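Local atomic coordinates of hyaluronoglucosaminidase (Apis mellifera, PDB entry 1FCQ), a protein that hydrolyses hyaluronan as a family 56 glycosidase of bee venom, where it is also a major allergen. Residues F11-V17 / D296-G302; Y266-Y270 / D282-L287. One frame throughout, in Å; residues are numbered along the deposited sequence.

Contact 1: residues F11-V17 / D296-G302; sequences FNVYWNV and DGFIIWG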
# COMPACT_ATOMS: atom_id res chain seq x y z
N PHE A 11 -9.94 -5.46 17.15
CA PHE A 11 -8.81 -5.85 16.30
C PHE A 11 -9.38 -6.62 15.12
O PHE A 11 -10.00 -7.67 15.29
CB PHE A 11 -7.81 -6.66 17.13
CG PHE A 11 -6.49 -6.89 16.47
CD1 PHE A 11 -5.51 -5.91 16.50
CD2 PHE A 11 -6.23 -8.08 15.81
CE1 PHE A 11 -4.28 -6.10 15.89
CE2 PHE A 11 -5.00 -8.28 15.19
CZ PHE A 11 -4.03 -7.30 15.24
N ASN A 12 -9.25 -6.08 13.92
CA ASN A 12 -9.82 -6.68 12.72
C ASN A 12 -8.78 -7.16 11.72
O ASN A 12 -7.94 -6.38 11.27
CB ASN A 12 -10.73 -5.65 12.03
CG ASN A 12 -11.91 -5.23 12.89
OD1 ASN A 12 -12.19 -4.04 13.05
ND2 ASN A 12 -12.58 -6.22 13.46
N VAL A 13 -8.82 -8.45 11.40
CA VAL A 13 -7.89 -9.01 10.41
C VAL A 13 -8.68 -9.21 9.11
O VAL A 13 -9.74 -9.83 9.11
CB VAL A 13 -7.23 -10.31 10.84
CG1 VAL A 13 -6.22 -10.80 9.81
CG2 VAL A 13 -6.53 -10.10 12.19
N TYR A 14 -8.17 -8.64 8.02
CA TYR A 14 -8.87 -8.73 6.74
C TYR A 14 -8.26 -9.65 5.70
O TYR A 14 -7.04 -9.66 5.52
CB TYR A 14 -8.91 -7.32 6.10
CG TYR A 14 -9.77 -6.35 6.88
CD1 TYR A 14 -9.24 -5.58 7.90
CD2 TYR A 14 -11.13 -6.23 6.56
CE1 TYR A 14 -10.07 -4.70 8.59
CE2 TYR A 14 -11.94 -5.35 7.25
CZ TYR A 14 -11.39 -4.59 8.25
OH TYR A 14 -12.20 -3.72 8.96
N TRP A 15 -9.14 -10.38 5.00
CA TRP A 15 -8.63 -11.26 3.95
C TRP A 15 -8.53 -10.48 2.64
O TRP A 15 -9.56 -10.09 2.10
CB TRP A 15 -9.61 -12.42 3.75
CG TRP A 15 -9.12 -13.57 2.92
CD1 TRP A 15 -9.62 -13.99 1.72
CD2 TRP A 15 -8.05 -14.49 3.23
NE1 TRP A 15 -8.94 -15.09 1.26
CE2 TRP A 15 -7.97 -15.41 2.18
CE3 TRP A 15 -7.18 -14.61 4.31
CZ2 TRP A 15 -7.04 -16.45 2.18
CZ3 TRP A 15 -6.25 -15.64 4.31
CH2 TRP A 15 -6.20 -16.54 3.25
N ASN A 16 -7.31 -10.30 2.13
CA ASN A 16 -7.14 -9.59 0.85
C ASN A 16 -6.29 -10.44 -0.10
O ASN A 16 -5.46 -10.00 -0.88
CB ASN A 16 -6.56 -8.20 1.06
CG ASN A 16 -6.62 -7.29 -0.15
OD1 ASN A 16 -5.70 -6.47 -0.37
ND2 ASN A 16 -7.69 -7.35 -0.96
N VAL A 17 -6.49 -11.76 0.03
CA VAL A 17 -5.80 -12.74 -0.83
C VAL A 17 -6.80 -13.07 -1.92
O VAL A 17 -7.98 -13.30 -1.59
CB VAL A 17 -5.43 -13.98 -0.01
CG1 VAL A 17 -4.79 -15.04 -0.91
CG2 VAL A 17 -4.47 -13.69 1.12
N ASP A 296 -4.85 -1.57 14.75
CA ASP A 296 -6.26 -1.93 14.79
C ASP A 296 -6.59 -3.25 14.11
O ASP A 296 -7.75 -3.61 14.04
CB ASP A 296 -7.11 -0.79 14.17
CG ASP A 296 -6.82 0.49 14.94
OD1 ASP A 296 -7.22 0.56 16.12
OD2 ASP A 296 -6.17 1.41 14.40
N GLY A 297 -5.57 -3.96 13.64
CA GLY A 297 -5.73 -5.22 12.93
C GLY A 297 -4.63 -5.23 11.85
O GLY A 297 -3.62 -4.55 11.97
N PHE A 298 -4.85 -6.03 10.81
CA PHE A 298 -3.89 -6.09 9.71
C PHE A 298 -4.63 -6.70 8.52
O PHE A 298 -5.70 -7.26 8.70
CB PHE A 298 -2.59 -6.81 9.97
CG PHE A 298 -2.70 -8.21 10.50
CD1 PHE A 298 -2.68 -9.30 9.65
CD2 PHE A 298 -2.81 -8.43 11.87
CE1 PHE A 298 -2.79 -10.59 10.14
CE2 PHE A 298 -2.94 -9.72 12.36
CZ PHE A 298 -2.92 -10.80 11.50
N ILE A 299 -4.03 -6.54 7.35
CA ILE A 299 -4.62 -7.01 6.11
C ILE A 299 -3.68 -8.03 5.47
O ILE A 299 -2.51 -7.73 5.23
CB ILE A 299 -4.82 -5.81 5.15
CG1 ILE A 299 -5.85 -4.85 5.76
CG2 ILE A 299 -5.28 -6.28 3.78
CD1 ILE A 299 -5.73 -3.43 5.25
N ILE A 300 -4.20 -9.24 5.25
CA ILE A 300 -3.37 -10.29 4.64
C ILE A 300 -3.52 -10.19 3.14
O ILE A 300 -4.63 -10.36 2.61
CB ILE A 300 -3.82 -11.68 5.11
CG1 ILE A 300 -3.77 -11.73 6.64
CG2 ILE A 300 -2.96 -12.76 4.46
CD1 ILE A 300 -4.44 -12.97 7.20
N TRP A 301 -2.44 -9.96 2.43
CA TRP A 301 -2.49 -9.82 0.99
C TRP A 301 -1.89 -11.04 0.29
O TRP A 301 -1.08 -11.74 0.88
CB TRP A 301 -1.70 -8.55 0.61
CG TRP A 301 -1.71 -8.24 -0.85
CD1 TRP A 301 -2.73 -7.69 -1.58
CD2 TRP A 301 -0.65 -8.51 -1.79
NE1 TRP A 301 -2.37 -7.59 -2.90
CE2 TRP A 301 -1.10 -8.08 -3.05
CE3 TRP A 301 0.63 -9.04 -1.67
CZ2 TRP A 301 -0.31 -8.19 -4.19
CZ3 TRP A 301 1.42 -9.15 -2.81
CH2 TRP A 301 0.93 -8.74 -4.07
N GLY A 302 -2.32 -11.22 -0.95
CA GLY A 302 -1.69 -12.24 -1.80
C GLY A 302 -1.65 -11.74 -3.24
O GLY A 302 -2.45 -10.92 -3.65
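The F298 ring takes V13 over one face and F11 at its edge. Both V13 methyls lie over that face, CG1 3.5 Å from F298 CE1 and CG2 3.6 Å from F298 CE2. The F298 side chain is held between its own backbone N and carbonyl carbon (chi1 53°), which sets the ring alongside V13, both pointing the same way. F11 meets it rim to rim, planes 63° apart, with one face laid over G297, whose CA is 3.5 Å from the F11 ring centroid. The backbone angles of G297 leave no room for a side chain, which would also run into N12 O; that oxygen makes a CA-H...O contact with G297 CA at 3.0 Å. Strands 12-16 and 297-301 run parallel, at 10°, and are the first and last strands of the TIM barrel, so their pairing closes the ring. N12 N, Y14 N and N16 N donate to D296, F298 and I300 carbonyls, and F298 N and I300 N answer to N12 O and Y14 O; G302 N to N16 O is weak. V13, W15, F298 and I300 form the outer face, where V328 of helix 310-328 packs on V13, F298 and I300. On the inner face I299 touches Y14 and N16, its CG1 3.9 Å from Y14 CB and its CG2 3.6 Å from N16 CB. N16 OD1 lies in plane at the edge of the W301 indole, 3.4 Å from W301 CD1, and is hydrogen-bonded to Y265 OH; W301 NE1 turns to Y55 OH.

Contact 2: residues Y266-Y270 / D282-L287; sequences YWYKY and DLEATL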
# COMPACT_ATOMS: atom_id res chain seq x y z
N TYR A 266 0.13 -7.07 5.16
CA TYR A 266 0.99 -8.20 5.51
C TYR A 266 0.98 -9.26 4.42
O TYR A 266 -0.08 -9.62 3.92
CB TYR A 266 0.42 -8.81 6.79
CG TYR A 266 1.33 -9.75 7.53
CD1 TYR A 266 2.16 -9.30 8.54
CD2 TYR A 266 1.35 -11.11 7.21
CE1 TYR A 266 3.02 -10.16 9.22
CE2 TYR A 266 2.18 -11.98 7.90
CZ TYR A 266 3.00 -11.50 8.89
OH TYR A 266 3.84 -12.39 9.54
N TRP A 267 2.17 -9.73 4.05
CA TRP A 267 2.22 -10.74 2.99
C TRP A 267 2.75 -12.04 3.59
O TRP A 267 3.58 -11.98 4.49
CB TRP A 267 3.08 -10.31 1.82
CG TRP A 267 2.98 -11.10 0.54
CD1 TRP A 267 1.98 -11.92 0.13
CD2 TRP A 267 3.93 -11.06 -0.53
NE1 TRP A 267 2.25 -12.42 -1.13
CE2 TRP A 267 3.43 -11.88 -1.56
CE3 TRP A 267 5.15 -10.39 -0.73
CZ2 TRP A 267 4.12 -12.09 -2.76
CZ3 TRP A 267 5.82 -10.58 -1.93
CH2 TRP A 267 5.30 -11.43 -2.93
N TYR A 268 2.24 -13.16 3.08
CA TYR A 268 2.70 -14.47 3.57
C TYR A 268 3.89 -14.99 2.79
O TYR A 268 4.32 -16.13 3.02
CB TYR A 268 1.53 -15.48 3.60
CG TYR A 268 0.98 -15.74 2.21
CD1 TYR A 268 1.54 -16.78 1.47
CD2 TYR A 268 0.00 -14.98 1.61
CE1 TYR A 268 1.09 -17.04 0.19
CE2 TYR A 268 -0.45 -15.22 0.33
CZ TYR A 268 0.11 -16.27 -0.38
OH TYR A 268 -0.30 -16.55 -1.66
N LYS A 269 4.46 -14.20 1.90
CA LYS A 269 5.67 -14.56 1.17
C LYS A 269 6.77 -13.56 1.54
O LYS A 269 6.45 -12.43 1.93
CB LYS A 269 5.49 -14.46 -0.34
CG LYS A 269 4.40 -15.34 -0.93
CD LYS A 269 4.86 -16.80 -0.89
CE LYS A 269 4.05 -17.62 -1.87
NZ LYS A 269 4.42 -19.06 -1.77
N TYR A 270 8.03 -13.94 1.43
CA TYR A 270 9.14 -13.02 1.70
C TYR A 270 9.27 -12.09 0.51
O TYR A 270 9.23 -12.52 -0.64
CB TYR A 270 10.47 -13.77 1.94
CG TYR A 270 10.40 -14.52 3.25
CD1 TYR A 270 10.13 -15.89 3.30
CD2 TYR A 270 10.59 -13.86 4.46
CE1 TYR A 270 10.05 -16.56 4.50
CE2 TYR A 270 10.51 -14.52 5.67
CZ TYR A 270 10.25 -15.89 5.69
OH TYR A 270 10.15 -16.55 6.88
N ASP A 282 8.46 -16.77 12.08
CA ASP A 282 8.27 -15.40 11.60
C ASP A 282 6.82 -14.94 11.72
O ASP A 282 6.59 -13.80 12.12
CB ASP A 282 8.78 -15.20 10.18
CG ASP A 282 10.28 -15.03 10.06
OD1 ASP A 282 10.95 -14.76 11.07
OD2 ASP A 282 10.81 -15.15 8.94
N LEU A 283 5.86 -15.80 11.39
CA LEU A 283 4.45 -15.43 11.54
C LEU A 283 4.15 -15.03 12.98
O LEU A 283 3.55 -14.00 13.28
CB LEU A 283 3.56 -16.61 11.17
CG LEU A 283 3.42 -16.93 9.68
CD1 LEU A 283 2.67 -18.24 9.50
CD2 LEU A 283 2.69 -15.81 8.94
N GLU A 284 4.55 -15.90 13.90
CA GLU A 284 4.33 -15.67 15.32
C GLU A 284 4.96 -14.37 15.82
O GLU A 284 4.25 -13.54 16.40
CB GLU A 284 4.84 -16.87 16.14
CG GLU A 284 4.09 -18.17 15.88
CD GLU A 284 4.64 -19.40 16.57
OE1 GLU A 284 5.81 -19.38 17.01
OE2 GLU A 284 3.92 -20.42 16.68
N ALA A 285 6.25 -14.15 15.63
CA ALA A 285 6.89 -12.96 16.19
C ALA A 285 6.38 -11.67 15.55
O ALA A 285 6.21 -10.67 16.26
CB ALA A 285 8.40 -13.06 16.05
N THR A 286 6.18 -11.67 14.24
CA THR A 286 5.73 -10.42 13.61
C THR A 286 4.26 -10.11 13.81
O THR A 286 3.93 -8.92 13.95
CB THR A 286 6.09 -10.37 12.12
OG1 THR A 286 5.46 -11.48 11.45
CG2 THR A 286 7.60 -10.45 11.90
N LEU A 287 3.39 -11.11 13.84
CA LEU A 287 1.97 -10.85 14.09
C LEU A 287 1.83 -10.41 15.55
O LEU A 287 1.05 -9.51 15.89
CB LEU A 287 1.07 -12.03 13.73
CG LEU A 287 1.00 -12.40 12.24
CD1 LEU A 287 0.10 -13.62 12.08
CD2 LEU A 287 0.55 -11.24 11.38
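The Y266 ring carries L287 CD2 over one face, 3.6 Å from the ring centroid, while T286 OG1 and L283 CD2 come in at its edge near the ring plane. Y270 is met at its edge by D282 OD2, the ring and carboxylate planes turned 72° apart. Each phenol ends in a hydrogen bond: Y266 OH donates to T286 OG1 (2.7 Å) and Y270 OH to D282 OD2 (2.6 Å), reaching that oxygen on its anti side, 21° out of the carboxylate plane. T286 OG1 sits between its own backbone N and carbonyl carbon, folded back on the helix, and from there passes a bond of 2.7 Å to D282 O. That carbonyl also takes T286 N, the two donors arriving from opposite faces, so a chain of bonds runs from Y266 into the helix backbone. Y270 OH receives S279 N, and R237 pairs with D282 OD2, which probably keeps the buried carboxylate ionised. Helix 280-292 lies against the end of strand 261-267 and the short, weakly bonded strand 269-270, with L283 and L287 touching helix 310-328 and T286 reaching V241 of helix 234-253.

Overall arrangement
Both contacts are buried, but contact 1 lies in the barrel wall and contact 2 on its outer side. They share one sheet: 297-301 pairs with 12-16 on one edge and with 261-267 on the other, through I299 O to Y266 N and W301 N to Y266 O. Contact 1 is held by a ladder of backbone bonds with apolar packing on the outer face and more polar side chains within; contact 2 has no backbone-to-backbone bond across it and combines two phenol hydrogen bonds, to a threonine and a probably charged aspartate, with leucine packing on the Y266 ring. Helix 280-292 is followed by strand 297-301, and contact 2 lies within the chain loop that contact 1 closes.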